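Local structure of ML032222a iGluR (Mnemiopsis leidyi, 4YKI) at residues 17-22 with 243-248; 114-119 with 200-205; 124-129 with 156-161; 166-171 with 181-186. The protein binds glycine through the ligand-binding domain of an ionotropic glutamate receptor subunit, and probably couples that binding to the opening of an ion channel. One frame throughout, in Å; residues are numbered along the deposited sequence. Where two conformers were deposited one is given.

Contact 1 (17-22 with 243-248); sequences EQPFMF and ILWEKW
Pro19 touches both tryptophans of segment 243-248, each with a different atom of its ring. Its CG lies 3.7 Å from CZ3 of Trp245, whereas its CB comes up to the backbone of Trp248, 3.5 Å from the carbonyl O of that residue. The peptide bond before Pro19 is cis, and Pro19 and Trp248 form the closest CA pair of the two segments, 5.8 Å apart. Trp245 has CG anti to the backbone N (chi1 180°), and the far corner of its indole, CZ3, serves as a shared contact point: Phe20 CZ meets this same Trp245 CZ3 at 3.8 Å. The CB of Phe20 points away from the helix, so only the outer part of its ring arrives. The Phe20 and Trp245 planes are near parallel (30°) but displaced, with centroids 5.8 Å apart, which leaves hardly any overlap. Phe22 makes the other aromatic meeting, its CE1 3.7 Å from CE3 of Trp248; with the planes at 37° this is an oblique pair rather than a stack. Gln18 CG covers part of one Phe22 face and Lys247 CE part of one Trp248 face. Trp248 NE1 bonds to Asp40 OD2 of helix 37-49, which probably helps to fix the rotation of the indole. Glu17, which touches the bound glycine, is opposed by Phe20 and Met21 in a classic beta bulge, and Phe20 also meets the ring of Tyr214. The C-terminal helix thus packs on a pocket-wall loop of the two-lobed ligand-binding fold shared with periplasmic binding proteins.

Contact 2 (114-119 with 200-205); sequences KAVVKG and CDVFSV. With SO4 (sulfate ion), chain F.
Strand 114-118 runs antiparallel to strand 202-204 as its neighbour in the mixed sheet, their directions 141° apart and their axes 4.5 Å apart at closest approach. Val117 and Phe203 form a hydrogen-bonded pair: Val117 N reaches Phe203 O at 2.8 Å, and Phe203 N reaches Val117 O at 2.9 Å. Two residues along, Val205 N bonds to Ala115 O. The Val205 and Val117 side chains cross at about a right angle, Val205 CG2 3.6 Å from Val117 CB, while Val202 CG1 packs on Val116 CB. At the strand end the extended Lys118 chain passes Asp201 O and places NZ 3.1 Å from Asp201 OD2 in a salt bridge, meeting it from above the carboxylate plane; the same NZ bonds to the carbonyl of Arg179. An alanine in place of Lys118 would probably leave the Asp201 carboxylate without its cationic mate and the Arg179 carbonyl without this donor. Two waters bridge the two segments, Ala115 N to Val205 O and Gly119 N to Asp201 O. Lys114 bends at its last torsion (chi4 60°), bringing NZ 3.0 Å from Ser204 OG, and that hydroxyl donates onward to O3 of a sulfate ion, with Ser204 OG and sulfate O3 2.9 Å apart.

Contact 3 (124-129 with 156-161); sequences LNQVLE and SRYSRL
Leu128 and Arg157 bring the two backbones closest, with CA atoms 7.1 Å apart: a loop that tightens into a 3-10 turn at 127-129 lies against the first turns of helix 157-164, too far off for main-chain pairing. This is loop-to-helix packing in the alpha/beta lobe that carries the mixed sheet. Val127 places it there, since its side chain also touches Ile186 of strand 183-188 and Phe209 of strand 202-218. Leu128 contributes the largest share of the contact by forking over two flat groups. Its CD1 lies over the centre of the Arg157 guanidinium, 3.6 Å from Arg157 CZ, while a salt bridge to Asp155 holds that group. Its CD2 lies over the Tyr158 ring in a CH-pi contact, 3.8 Å from the ring centroid and only 9° off the ring normal. Tyr158 also meets the ring of His153. One turn further along the helix from Arg157, Leu161 CD1 touches both Val127 and Leu128: it stands 3.8 Å from Val127 CG2 and, likewise, 3.8 Å from Leu128 CD2. Leu161 CD2 rests near the Val127 carbonyl O. The one polar link comes from Gln126, whose chain bends at CD (chi2 -82°) and whose amide group stands at 89° to the tyrosine ring. Both ends of that amide are used, which supports the modelled flip: OE1 accepts from Leu128 N at 2.9 Å, and Gln126 NE2 donates to Tyr158 OH at 3.0 Å, at the ring edge.

Contact 4 (166-171 with 181-186); sequences VELKDL and GLFVFI
Val166 and Phe183 meet tip to tip, Val166 CG2 lying in the ring plane at its edge, 3.4 Å from Phe183 CZ, a close approach for two apolar groups. The other links are likewise methyl-to-ring. Leu168 CD1 serves two rings: it is at the Phe183 edge, 4.1 Å from Phe183 CZ, and stands 3.9 Å from Phe185 CD1. From the far side of Phe185, Leu171 CD1 comes to the edge, 4.0 Å from Phe185 CE2. Phe185 has CG anti to the backbone N (chi1 177°), which sends CG out from the strand; the ring beyond it lies between the two leucine methyls. An alanine in place of Phe185 would probably open a gap here and leave Leu168 CD1 and Leu171 CD1 without their common support. Backbone bonding plays no part across the segments: the strand axes stay 10.1 Å apart at an angle of 53°, and strand 137-141 pairs in parallel with both. The connection is a beta-alpha-beta crossover; Asp170 N-caps helix 171-179 through His173 N, and Ala174 of that helix touches both Leu168 and Phe185. With aliphatic methyls meeting aromatic rings, mostly at their edges, cohesion across these segments rests on fit and burial of apolar groups, with no polar pair to set a direction.

From the N terminus, segment 17-22 meets the last helix, 240-248, so contact 1 closes the widest loop, of 220 residues, and the other three lie within it. Contact 2 opens at strand 109-118 and closes at the start of strand 202-218; contacts 3 and 4 both fall inside that loop, one after the other, and no two contacts cross. Contacts 2 and 4 share a sheet, Val116 O and Phe185 N probably forming a hydrogen bond. Contact 3 packs beside both, through Val127 on Ala115 and on Ile186. Contact 1 stands apart, about 23 Å from contact 4 between centres, yet Glu17 OE1 touches Leu171 CD2, so the 17-22 loop meets the sheet-bearing lobe beside the glycine site.

Contact 1 (17-22 with 243-248)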
loop_
_atom_site.group_PDB
_atom_site.type_symbol
_atom_site.label_atom_id
_atom_site.label_comp_id
_atom_site.label_asym_id
_atom_site.label_seq_id
_atom_site.Cartn_x
_atom_site.Cartn_y
_atom_site.Cartn_z
ATOM N N GLU B 17 17.292 9.046 7.575
ATOM C CA GLU B 17 15.919 9.309 8.004
ATOM C C GLU B 17 15.537 8.179 8.958
ATOM O O GLU B 17 15.114 7.105 8.526
ATOM C CB GLU B 17 14.947 9.351 6.824
ATOM C CG GLU B 17 13.496 9.550 7.264
ATOM C CD GLU B 17 12.777 10.684 6.572
ATOM O OE1 GLU B 17 13.324 11.799 6.531
ATOM O OE2 GLU B 17 11.638 10.473 6.089
ATOM N N GLN B 18 15.720 8.399 10.244
ATOM C CA GLN B 18 15.541 7.322 11.204
ATOM C C GLN B 18 14.048 7.009 11.306
ATOM O O GLN B 18 13.231 7.920 11.291
ATOM C CB GLN B 18 16.154 7.706 12.557
ATOM C CG GLN B 18 17.652 7.963 12.404
ATOM C CD GLN B 18 18.367 8.389 13.658
ATOM O OE1 GLN B 18 17.819 8.351 14.753
ATOM N NE2 GLN B 18 19.624 8.794 13.502
ATOM N N PRO B 19 13.680 5.721 11.399
ATOM C CA PRO B 19 14.498 4.527 11.607
ATOM C C PRO B 19 14.739 3.764 10.294
ATOM O O PRO B 19 15.194 2.621 10.327
ATOM C CB PRO B 19 13.616 3.688 12.522
ATOM C CG PRO B 19 12.254 3.944 12.003
ATOM C CD PRO B 19 12.248 5.414 11.586
ATOM N N PHE B 20 14.422 4.382 9.165
ATOM C CA PHE B 20 14.616 3.788 7.858
ATOM C C PHE B 20 16.093 3.708 7.475
ATOM O O PHE B 20 16.549 2.664 7.005
ATOM C CB PHE B 20 13.801 4.573 6.840
ATOM C CG PHE B 20 12.324 4.545 7.125
ATOM C CD1 PHE B 20 11.599 3.386 6.945
ATOM C CD2 PHE B 20 11.674 5.658 7.626
ATOM C CE1 PHE B 20 10.247 3.341 7.234
ATOM C CE2 PHE B 20 10.320 5.619 7.918
ATOM C CZ PHE B 20 9.606 4.463 7.727
ATOM N N MET B 21 16.831 4.788 7.708
ATOM C CA MET B 21 18.278 4.838 7.463
ATOM C C MET B 21 18.939 5.675 8.542
ATOM O O MET B 21 18.437 6.739 8.916
ATOM C CB MET B 21 18.628 5.432 6.104
ATOM C CG MET B 21 18.375 4.514 4.929
ATOM S SD MET B 21 19.362 3.009 5.032
ATOM C CE MET B 21 19.910 2.892 3.344
ATOM N N PHE B 22 20.076 5.153 9.004
ATOM C CA PHE B 22 21.013 5.813 9.898
ATOM C C PHE B 22 22.337 5.903 9.130
ATOM O O PHE B 22 22.769 4.912 8.542
ATOM C CB PHE B 22 21.246 4.972 11.162
ATOM C CG PHE B 22 20.020 4.768 12.029
ATOM C CD1 PHE B 22 19.034 3.856 11.677
ATOM C CD2 PHE B 22 19.909 5.421 13.243
ATOM C CE1 PHE B 22 17.930 3.663 12.486
ATOM C CE2 PHE B 22 18.815 5.213 14.057
ATOM C CZ PHE B 22 17.834 4.337 13.686
ATOM N N ILE B 243 8.482 -7.479 10.540
ATOM C CA ILE B 243 9.564 -7.825 11.460
ATOM C C ILE B 243 10.614 -6.700 11.525
ATOM O O ILE B 243 11.106 -6.357 12.603
ATOM C CB ILE B 243 10.172 -9.177 11.063
ATOM C CG1 ILE B 243 9.190 -10.290 11.467
ATOM C CG2 ILE B 243 11.558 -9.404 11.698
ATOM C CD1 ILE B 243 9.452 -11.644 10.837
ATOM N N LEU B 244 10.948 -6.109 10.385
ATOM C CA LEU B 244 11.918 -5.005 10.392
ATOM C C LEU B 244 11.385 -3.753 11.067
ATOM O O LEU B 244 12.140 -3.060 11.742
ATOM C CB LEU B 244 12.358 -4.666 8.981
ATOM C CG LEU B 244 13.200 -5.715 8.263
ATOM C CD1 LEU B 244 13.531 -5.209 6.869
ATOM C CD2 LEU B 244 14.479 -6.088 9.028
ATOM N N TRP B 245 10.107 -3.437 10.881
ATOM C CA TRP B 245 9.550 -2.271 11.556
ATOM C C TRP B 245 9.606 -2.487 13.085
ATOM O O TRP B 245 9.944 -1.584 13.841
ATOM C CB TRP B 245 8.120 -1.990 11.101
ATOM C CG TRP B 245 7.522 -0.803 11.779
ATOM C CD1 TRP B 245 6.510 -0.814 12.666
ATOM C CD2 TRP B 245 7.904 0.571 11.623
ATOM N NE1 TRP B 245 6.212 0.452 13.072
ATOM C CE2 TRP B 245 7.067 1.323 12.458
ATOM C CE3 TRP B 245 8.875 1.244 10.860
ATOM C CZ2 TRP B 245 7.163 2.699 12.561
ATOM C CZ3 TRP B 245 8.969 2.628 10.974
ATOM C CH2 TRP B 245 8.109 3.335 11.808
ATOM N N GLU B 246 9.268 -3.689 13.540
ATOM C CA GLU B 246 9.374 -4.007 14.962
ATOM C C GLU B 246 10.819 -3.881 15.466
ATOM O O GLU B 246 11.062 -3.365 16.559
ATOM C CB GLU B 246 8.824 -5.413 15.226
ATOM C CG GLU B 246 9.008 -5.921 16.650
ATOM C CD GLU B 246 8.097 -5.237 17.655
ATOM O OE1 GLU B 246 7.224 -4.444 17.238
ATOM O OE2 GLU B 246 8.251 -5.506 18.869
ATOM N N LYS B 247 11.773 -4.372 14.681
ATOM C CA LYS B 247 13.182 -4.290 15.049
ATOM C C LYS B 247 13.655 -2.856 15.218
ATOM O O LYS B 247 14.350 -2.539 16.183
ATOM C CB LYS B 247 14.033 -4.946 13.961
ATOM C CG LYS B 247 15.542 -4.783 14.152
ATOM C CD LYS B 247 16.308 -5.507 13.065
ATOM C CE LYS B 247 17.797 -5.196 13.139
ATOM N NZ LYS B 247 18.538 -5.846 12.009
ATOM N N TRP B 248 13.282 -1.993 14.280
ATOM C CA TRP B 248 13.895 -0.671 14.170
ATOM C C TRP B 248 13.103 0.478 14.785
ATOM O O TRP B 248 13.695 1.482 15.192
ATOM C CB TRP B 248 14.167 -0.337 12.697
ATOM C CG TRP B 248 15.283 -1.115 12.143
ATOM C CD1 TRP B 248 15.212 -2.189 11.307
ATOM C CD2 TRP B 248 16.670 -0.886 12.389
ATOM N NE1 TRP B 248 16.481 -2.651 11.027
ATOM C CE2 TRP B 248 17.390 -1.861 11.678
ATOM C CE3 TRP B 248 17.372 0.051 13.155
ATOM C CZ2 TRP B 248 18.785 -1.922 11.711
ATOM C CZ3 TRP B 248 18.740 -0.006 13.185
ATOM C CH2 TRP B 248 19.440 -0.989 12.479
#

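Contact 2 (114-119 with 200-205)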
loop_
_atom_site.group_PDB
_atom_site.type_symbol
_atom_site.label_atom_id
_atom_site.label_comp_id
_atom_site.label_asym_id
_atom_site.label_seq_id
_atom_site.Cartn_x
_atom_site.Cartn_y
_atom_site.Cartn_z
ATOM N N LYS B 114 0.809 13.921 9.216
ATOM C CA LYS B 114 0.527 14.123 10.627
ATOM C C LYS B 114 1.103 15.465 11.084
ATOM O O LYS B 114 2.249 15.791 10.787
ATOM C CB LYS B 114 1.132 12.993 11.464
ATOM C CG LYS B 114 0.799 13.137 12.937
ATOM C CD LYS B 114 1.319 12.014 13.771
ATOM C CE LYS B 114 0.859 12.134 15.220
ATOM N NZ LYS B 114 -0.629 12.124 15.377
ATOM N N ALA B 115 0.302 16.221 11.822
ATOM C CA ALA B 115 0.743 17.465 12.432
ATOM C C ALA B 115 0.865 17.288 13.925
ATOM O O ALA B 115 0.002 16.691 14.567
ATOM C CB ALA B 115 -0.217 18.602 12.123
ATOM N N VAL B 116 1.948 17.819 14.467
ATOM C CA VAL B 116 2.209 17.768 15.900
ATOM C C VAL B 116 2.564 19.159 16.403
ATOM O O VAL B 116 2.997 20.007 15.644
ATOM C CB VAL B 116 3.336 16.756 16.269
ATOM C CG1 VAL B 116 2.929 15.344 15.885
ATOM C CG2 VAL B 116 4.654 17.138 15.624
ATOM N N VAL B 117 2.385 19.350 17.698
ATOM C CA VAL B 117 2.476 20.659 18.324
ATOM C C VAL B 117 3.148 20.565 19.696
ATOM O O VAL B 117 2.912 19.624 20.464
ATOM C CB VAL B 117 1.062 21.327 18.447
ATOM C CG1 VAL B 117 0.130 20.526 19.326
ATOM C CG2 VAL B 117 1.170 22.773 18.927
ATOM N N LYS B 118 3.964 21.569 20.002
ATOM C CA LYS B 118 4.440 21.793 21.362
ATOM C C LYS B 118 3.948 23.148 21.840
ATOM O O LYS B 118 4.091 24.149 21.146
ATOM C CB LYS B 118 5.969 21.722 21.420
ATOM C CG LYS B 118 6.538 22.040 22.781
ATOM C CD LYS B 118 8.017 21.726 22.890
ATOM C CE LYS B 118 8.567 22.291 24.185
ATOM N NZ LYS B 118 9.940 21.802 24.423
ATOM N N GLY B 119 3.314 23.169 23.001
ATOM C CA GLY B 119 2.826 24.406 23.579
ATOM C C GLY B 119 1.852 24.156 24.710
ATOM O O GLY B 119 0.983 23.287 24.627
ATOM N N CYS B 200 7.437 14.052 25.499
ATOM C CA CYS B 200 6.183 13.939 26.218
ATOM C C CYS B 200 5.379 15.233 26.202
ATOM O O CYS B 200 4.211 15.232 26.581
ATOM C CB CYS B 200 6.443 13.499 27.664
ATOM S SG CYS B 200 7.423 11.984 27.833
ATOM N N ASP B 201 6.002 16.320 25.781
ATOM C CA ASP B 201 5.348 17.621 25.689
ATOM C C ASP B 201 4.994 17.958 24.230
ATOM O O ASP B 201 4.727 19.111 23.906
ATOM C CB ASP B 201 6.248 18.709 26.307
ATOM C CG ASP B 201 7.640 18.763 25.680
ATOM O OD1 ASP B 201 7.943 17.915 24.812
ATOM O OD2 ASP B 201 8.449 19.647 26.066
ATOM N N VAL B 202 5.002 16.950 23.358
ATOM C CA VAL B 202 4.541 17.115 21.974
ATOM C C VAL B 202 3.266 16.304 21.802
ATOM O O VAL B 202 3.210 15.125 22.172
ATOM C CB VAL B 202 5.634 16.661 20.986
ATOM C CG1 VAL B 202 5.097 16.586 19.572
ATOM C CG2 VAL B 202 6.821 17.612 21.036
ATOM N N PHE B 203 2.246 16.928 21.212
ATOM C CA PHE B 203 0.910 16.370 21.060
ATOM C C PHE B 203 0.426 16.454 19.613
ATOM O O PHE B 203 0.987 17.179 18.805
ATOM C CB PHE B 203 -0.070 17.128 21.985
ATOM C CG PHE B 203 0.310 17.065 23.440
ATOM C CD1 PHE B 203 -0.117 16.014 24.216
ATOM C CD2 PHE B 203 1.127 18.027 24.016
ATOM C CE1 PHE B 203 0.246 15.922 25.570
ATOM C CE2 PHE B 203 1.478 17.939 25.377
ATOM C CZ PHE B 203 1.048 16.885 26.121
ATOM N N SER B 204 -0.624 15.721 19.300
ATOM C CA SER B 204 -1.219 15.749 17.974
ATOM C C SER B 204 -2.034 17.005 17.699
ATOM O O SER B 204 -2.631 17.598 18.611
ATOM C CB SER B 204 -2.145 14.553 17.814
ATOM O OG SER B 204 -1.433 13.365 17.981
ATOM N N VAL B 205 -2.072 17.418 16.437
ATOM C CA VAL B 205 -3.051 18.383 15.967
ATOM C C VAL B 205 -3.996 17.664 15.027
ATOM O O VAL B 205 -3.721 17.508 13.821
ATOM C CB VAL B 205 -2.416 19.558 15.230
ATOM C CG1 VAL B 205 -3.487 20.529 14.723
ATOM C CG2 VAL B 205 -1.426 20.274 16.140
HETATM S S SO4 F . -2.617 12.994 21.441
HETATM O O1 SO4 F . -3.778 13.861 21.637
HETATM O O2 SO4 F . -2.451 12.089 22.576
HETATM O O3 SO4 F . -2.816 12.189 20.233
HETATM O O4 SO4 F . -1.433 13.824 21.326
HETATM O O HOH W 1 -2.512 15.618 12.144
HETATM O O HOH W 2 3.786 21.284 25.254
#

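Contact 3 (124-129 with 156-161)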
loop_
_atom_site.group_PDB
_atom_site.type_symbol
_atom_site.label_atom_id
_atom_site.label_comp_id
_atom_site.label_asym_id
_atom_site.label_seq_id
_atom_site.Cartn_x
_atom_site.Cartn_y
_atom_site.Cartn_z
ATOM N N LEU B 124 -4.569 23.532 19.110
ATOM C CA LEU B 124 -5.234 23.555 17.811
ATOM C C LEU B 124 -5.817 22.203 17.519
ATOM O O LEU B 124 -5.245 21.191 17.908
ATOM C CB LEU B 124 -4.233 23.891 16.704
ATOM C CG LEU B 124 -3.521 25.220 16.928
ATOM C CD1 LEU B 124 -2.359 25.369 15.998
ATOM C CD2 LEU B 124 -4.476 26.369 16.763
ATOM N N ASN B 125 -6.937 22.193 16.799
ATOM C CA ASN B 125 -7.646 20.959 16.451
ATOM C C ASN B 125 -7.418 20.505 14.999
ATOM O O ASN B 125 -7.577 19.326 14.676
ATOM C CB ASN B 125 -9.156 21.150 16.673
ATOM C CG ASN B 125 -9.505 21.484 18.119
ATOM O OD1 ASN B 125 -8.974 20.887 19.058
ATOM N ND2 ASN B 125 -10.398 22.447 18.302
ATOM N N GLN B 126 -7.071 21.434 14.118
ATOM C CA GLN B 126 -6.894 21.116 12.703
ATOM C C GLN B 126 -5.963 22.163 12.115
ATOM O O GLN B 126 -6.042 23.331 12.482
ATOM C CB GLN B 126 -8.247 21.101 11.979
ATOM C CG GLN B 126 -8.297 20.250 10.682
ATOM C CD GLN B 126 -7.745 20.960 9.460
ATOM O OE1 GLN B 126 -7.753 22.188 9.376
ATOM N NE2 GLN B 126 -7.263 20.180 8.498
ATOM N N VAL B 127 -5.069 21.750 11.218
ATOM C CA VAL B 127 -3.969 22.626 10.814
ATOM C C VAL B 127 -4.402 23.944 10.177
ATOM O O VAL B 127 -3.689 24.937 10.298
ATOM C CB VAL B 127 -2.943 21.936 9.882
ATOM C CG1 VAL B 127 -2.136 20.876 10.648
ATOM C CG2 VAL B 127 -3.606 21.343 8.642
ATOM N N LEU B 128 -5.544 23.995 9.496
ATOM C CA LEU B 128 -5.934 25.232 8.829
ATOM C C LEU B 128 -6.238 26.331 9.838
ATOM O O LEU B 128 -6.219 27.514 9.480
ATOM C CB LEU B 128 -7.108 25.024 7.869
ATOM C CG LEU B 128 -6.794 24.183 6.616
ATOM C CD1 LEU B 128 -8.033 24.073 5.726
ATOM C CD2 LEU B 128 -5.615 24.713 5.802
ATOM N N GLU B 129 -6.483 25.955 11.094
ATOM C CA GLU B 129 -6.654 26.947 12.155
ATOM C C GLU B 129 -5.437 27.851 12.338
ATOM O O GLU B 129 -5.554 28.964 12.860
ATOM C CB GLU B 129 -6.960 26.249 13.478
ATOM C CG GLU B 129 -8.308 25.555 13.450
ATOM C CD GLU B 129 -8.599 24.704 14.672
ATOM O OE1 GLU B 129 -7.796 24.701 15.627
ATOM O OE2 GLU B 129 -9.656 24.027 14.658
ATOM N N SER B 156 -6.648 25.516 -1.679
ATOM C CA SER B 156 -5.450 26.346 -1.689
ATOM C C SER B 156 -5.087 26.950 -0.329
ATOM O O SER B 156 -4.012 27.523 -0.177
ATOM C CB SER B 156 -5.573 27.426 -2.757
ATOM O OG SER B 156 -5.469 26.834 -4.048
ATOM N N ARG B 157 -5.953 26.801 0.668
ATOM C CA ARG B 157 -5.578 27.182 2.018
ATOM C C ARG B 157 -4.390 26.336 2.487
ATOM O O ARG B 157 -3.606 26.786 3.316
ATOM C CB ARG B 157 -6.746 27.056 2.984
ATOM C CG ARG B 157 -7.843 28.076 2.709
ATOM C CD ARG B 157 -9.014 27.891 3.655
ATOM N NE ARG B 157 -9.647 26.592 3.461
ATOM C CZ ARG B 157 -10.621 26.103 4.219
ATOM N NH1 ARG B 157 -11.109 26.812 5.229
ATOM N NH2 ARG B 157 -11.111 24.903 3.959
ATOM N N TYR B 158 -4.230 25.124 1.952
ATOM C CA TYR B 158 -3.056 24.328 2.310
ATOM C C TYR B 158 -1.783 24.912 1.678
ATOM O O TYR B 158 -0.704 24.838 2.267
ATOM C CB TYR B 158 -3.246 22.835 1.969
ATOM C CG TYR B 158 -4.216 22.157 2.914
ATOM C CD1 TYR B 158 -3.812 21.701 4.163
ATOM C CD2 TYR B 158 -5.551 22.028 2.576
ATOM C CE1 TYR B 158 -4.705 21.110 5.030
ATOM C CE2 TYR B 158 -6.449 21.439 3.430
ATOM C CZ TYR B 158 -6.020 20.980 4.663
ATOM O OH TYR B 158 -6.897 20.404 5.547
ATOM N N SER B 159 -1.878 25.459 0.471
ATOM C CA SER B 159 -0.765 26.218 -0.085
ATOM C C SER B 159 -0.416 27.425 0.792
ATOM O O SER B 159 0.757 27.757 0.943
ATOM C CB SER B 159 -1.074 26.691 -1.512
ATOM O OG SER B 159 -0.908 25.663 -2.459
ATOM N N ARG B 160 -1.430 28.095 1.332
ATOM C CA ARG B 160 -1.176 29.192 2.263
ATOM C C ARG B 160 -0.344 28.725 3.442
ATOM O O ARG B 160 0.562 29.432 3.886
ATOM C CB ARG B 160 -2.462 29.801 2.804
ATOM C CG ARG B 160 -3.224 30.661 1.849
ATOM C CD ARG B 160 -4.323 31.443 2.564
ATOM N NE ARG B 160 -3.735 32.269 3.606
ATOM C CZ ARG B 160 -4.385 32.876 4.592
ATOM N NH1 ARG B 160 -5.711 32.806 4.692
ATOM N NH2 ARG B 160 -3.687 33.553 5.487
ATOM N N LEU B 161 -0.659 27.547 3.983
ATOM C CA LEU B 161 0.123 27.030 5.108
ATOM C C LEU B 161 1.589 26.927 4.747
ATOM O O LEU B 161 2.457 27.265 5.545
ATOM C CB LEU B 161 -0.353 25.642 5.547
ATOM C CG LEU B 161 -1.601 25.591 6.408
ATOM C CD1 LEU B 161 -1.921 24.147 6.719
ATOM C CD2 LEU B 161 -1.463 26.383 7.714
#

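Contact 4 (166-171 with 181-186)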
loop_
_atom_site.group_PDB
_atom_site.type_symbol
_atom_site.label_atom_id
_atom_site.label_comp_id
_atom_site.label_asym_id
_atom_site.label_seq_id
_atom_site.Cartn_x
_atom_site.Cartn_y
_atom_site.Cartn_z
ATOM N N VAL B 166 7.270 28.559 8.121
ATOM C CA VAL B 166 8.723 28.475 8.028
ATOM C C VAL B 166 9.123 27.319 7.063
ATOM O O VAL B 166 8.510 26.259 7.065
ATOM C CB VAL B 166 9.355 28.309 9.437
ATOM C CG1 VAL B 166 8.783 29.326 10.401
ATOM C CG2 VAL B 166 9.154 26.911 9.982
ATOM N N GLU B 167 10.064 27.583 6.151
ATOM C CA GLU B 167 10.691 26.543 5.341
ATOM C C GLU B 167 11.858 25.940 6.122
ATOM O O GLU B 167 12.923 26.545 6.278
ATOM C CB GLU B 167 11.188 27.119 4.016
ATOM C CG GLU B 167 11.848 26.105 3.084
ATOM C CD GLU B 167 12.422 26.774 1.850
ATOM O OE1 GLU B 167 11.639 27.082 0.930
ATOM O OE2 GLU B 167 13.649 27.012 1.812
ATOM N N LEU B 168 11.643 24.745 6.615
ATOM C CA LEU B 168 12.607 24.037 7.422
ATOM C C LEU B 168 13.586 23.324 6.496
ATOM O O LEU B 168 13.215 22.880 5.403
ATOM C CB LEU B 168 11.819 23.071 8.295
ATOM C CG LEU B 168 10.838 23.756 9.254
ATOM C CD1 LEU B 168 9.813 22.756 9.735
ATOM C CD2 LEU B 168 11.611 24.411 10.395
ATOM N N LYS B 169 14.821 23.204 6.917
ATOM C CA LYS B 169 15.871 22.676 6.051
ATOM C C LYS B 169 15.826 21.162 5.879
ATOM O O LYS B 169 16.087 20.647 4.778
ATOM C CB LYS B 169 17.240 23.054 6.634
ATOM C CG LYS B 169 18.412 22.736 5.721
ATOM C CD LYS B 169 19.729 23.286 6.255
ATOM C CE LYS B 169 20.282 22.421 7.379
ATOM N NZ LYS B 169 21.686 22.782 7.731
ATOM N N ASP B 170 15.561 20.460 6.978
ATOM C CA ASP B 170 15.679 19.009 7.048
ATOM C C ASP B 170 15.012 18.545 8.338
ATOM O O ASP B 170 14.501 19.374 9.108
ATOM C CB ASP B 170 17.156 18.559 6.944
ATOM C CG ASP B 170 18.060 19.135 8.015
ATOM O OD1 ASP B 170 17.632 19.530 9.101
ATOM O OD2 ASP B 170 19.291 19.157 7.765
ATOM N N LEU B 171 14.976 17.241 8.559
ATOM C CA LEU B 171 14.256 16.695 9.697
ATOM C C LEU B 171 14.866 17.149 11.014
ATOM O O LEU B 171 14.137 17.451 11.964
ATOM C CB LEU B 171 14.231 15.181 9.607
ATOM C CG LEU B 171 13.378 14.482 10.657
ATOM C CD1 LEU B 171 11.911 14.927 10.606
ATOM C CD2 LEU B 171 13.485 12.973 10.419
ATOM N N GLY B 181 9.350 25.031 20.919
ATOM C CA GLY B 181 8.042 25.386 21.453
ATOM C C GLY B 181 7.210 26.322 20.607
ATOM O O GLY B 181 7.708 26.977 19.699
ATOM N N LEU B 182 5.922 26.373 20.929
ATOM C CA LEU B 182 4.951 27.188 20.218
ATOM C C LEU B 182 5.047 27.022 18.698
ATOM O O LEU B 182 5.058 27.990 17.931
ATOM C CB LEU B 182 5.064 28.657 20.664
ATOM C CG LEU B 182 4.683 28.893 22.134
ATOM C CD1 LEU B 182 5.073 30.311 22.547
ATOM C CD2 LEU B 182 3.215 28.653 22.360
ATOM N N PHE B 183 5.070 25.761 18.289
ATOM C CA PHE B 183 5.349 25.415 16.914
ATOM C C PHE B 183 4.538 24.182 16.527
ATOM O O PHE B 183 4.362 23.250 17.359
ATOM C CB PHE B 183 6.850 25.166 16.727
ATOM C CG PHE B 183 7.277 25.117 15.275
ATOM C CD1 PHE B 183 7.422 26.286 14.558
ATOM C CD2 PHE B 183 7.479 23.901 14.626
ATOM C CE1 PHE B 183 7.786 26.260 13.231
ATOM C CE2 PHE B 183 7.847 23.873 13.277
ATOM C CZ PHE B 183 8.011 25.039 12.595
ATOM N N VAL B 184 4.015 24.192 15.299
ATOM C CA VAL B 184 3.381 23.031 14.699
ATOM C C VAL B 184 4.250 22.560 13.513
ATOM O O VAL B 184 4.519 23.321 12.562
ATOM C CB VAL B 184 1.960 23.344 14.182
ATOM C CG1 VAL B 184 1.354 22.124 13.475
ATOM C CG2 VAL B 184 1.046 23.788 15.308
ATOM N N PHE B 185 4.672 21.308 13.562
ATOM C CA PHE B 185 5.426 20.681 12.489
ATOM C C PHE B 185 4.500 19.702 11.789
ATOM O O PHE B 185 3.881 18.859 12.430
ATOM C CB PHE B 185 6.662 19.985 13.071
ATOM C CG PHE B 185 7.498 19.218 12.063
ATOM C CD1 PHE B 185 7.678 19.668 10.766
ATOM C CD2 PHE B 185 8.118 18.046 12.440
ATOM C CE1 PHE B 185 8.462 18.925 9.874
ATOM C CE2 PHE B 185 8.889 17.328 11.546
ATOM C CZ PHE B 185 9.038 17.776 10.269
ATOM N N ILE B 186 4.397 19.839 10.468
ATOM C CA ILE B 186 3.531 19.000 9.652
ATOM C C ILE B 186 4.423 18.097 8.814
ATOM O O ILE B 186 5.189 18.595 7.985
ATOM C CB ILE B 186 2.647 19.865 8.711
ATOM C CG1 ILE B 186 1.831 20.890 9.513
ATOM C CG2 ILE B 186 1.727 18.978 7.852
ATOM C CD1 ILE B 186 1.119 21.947 8.661
#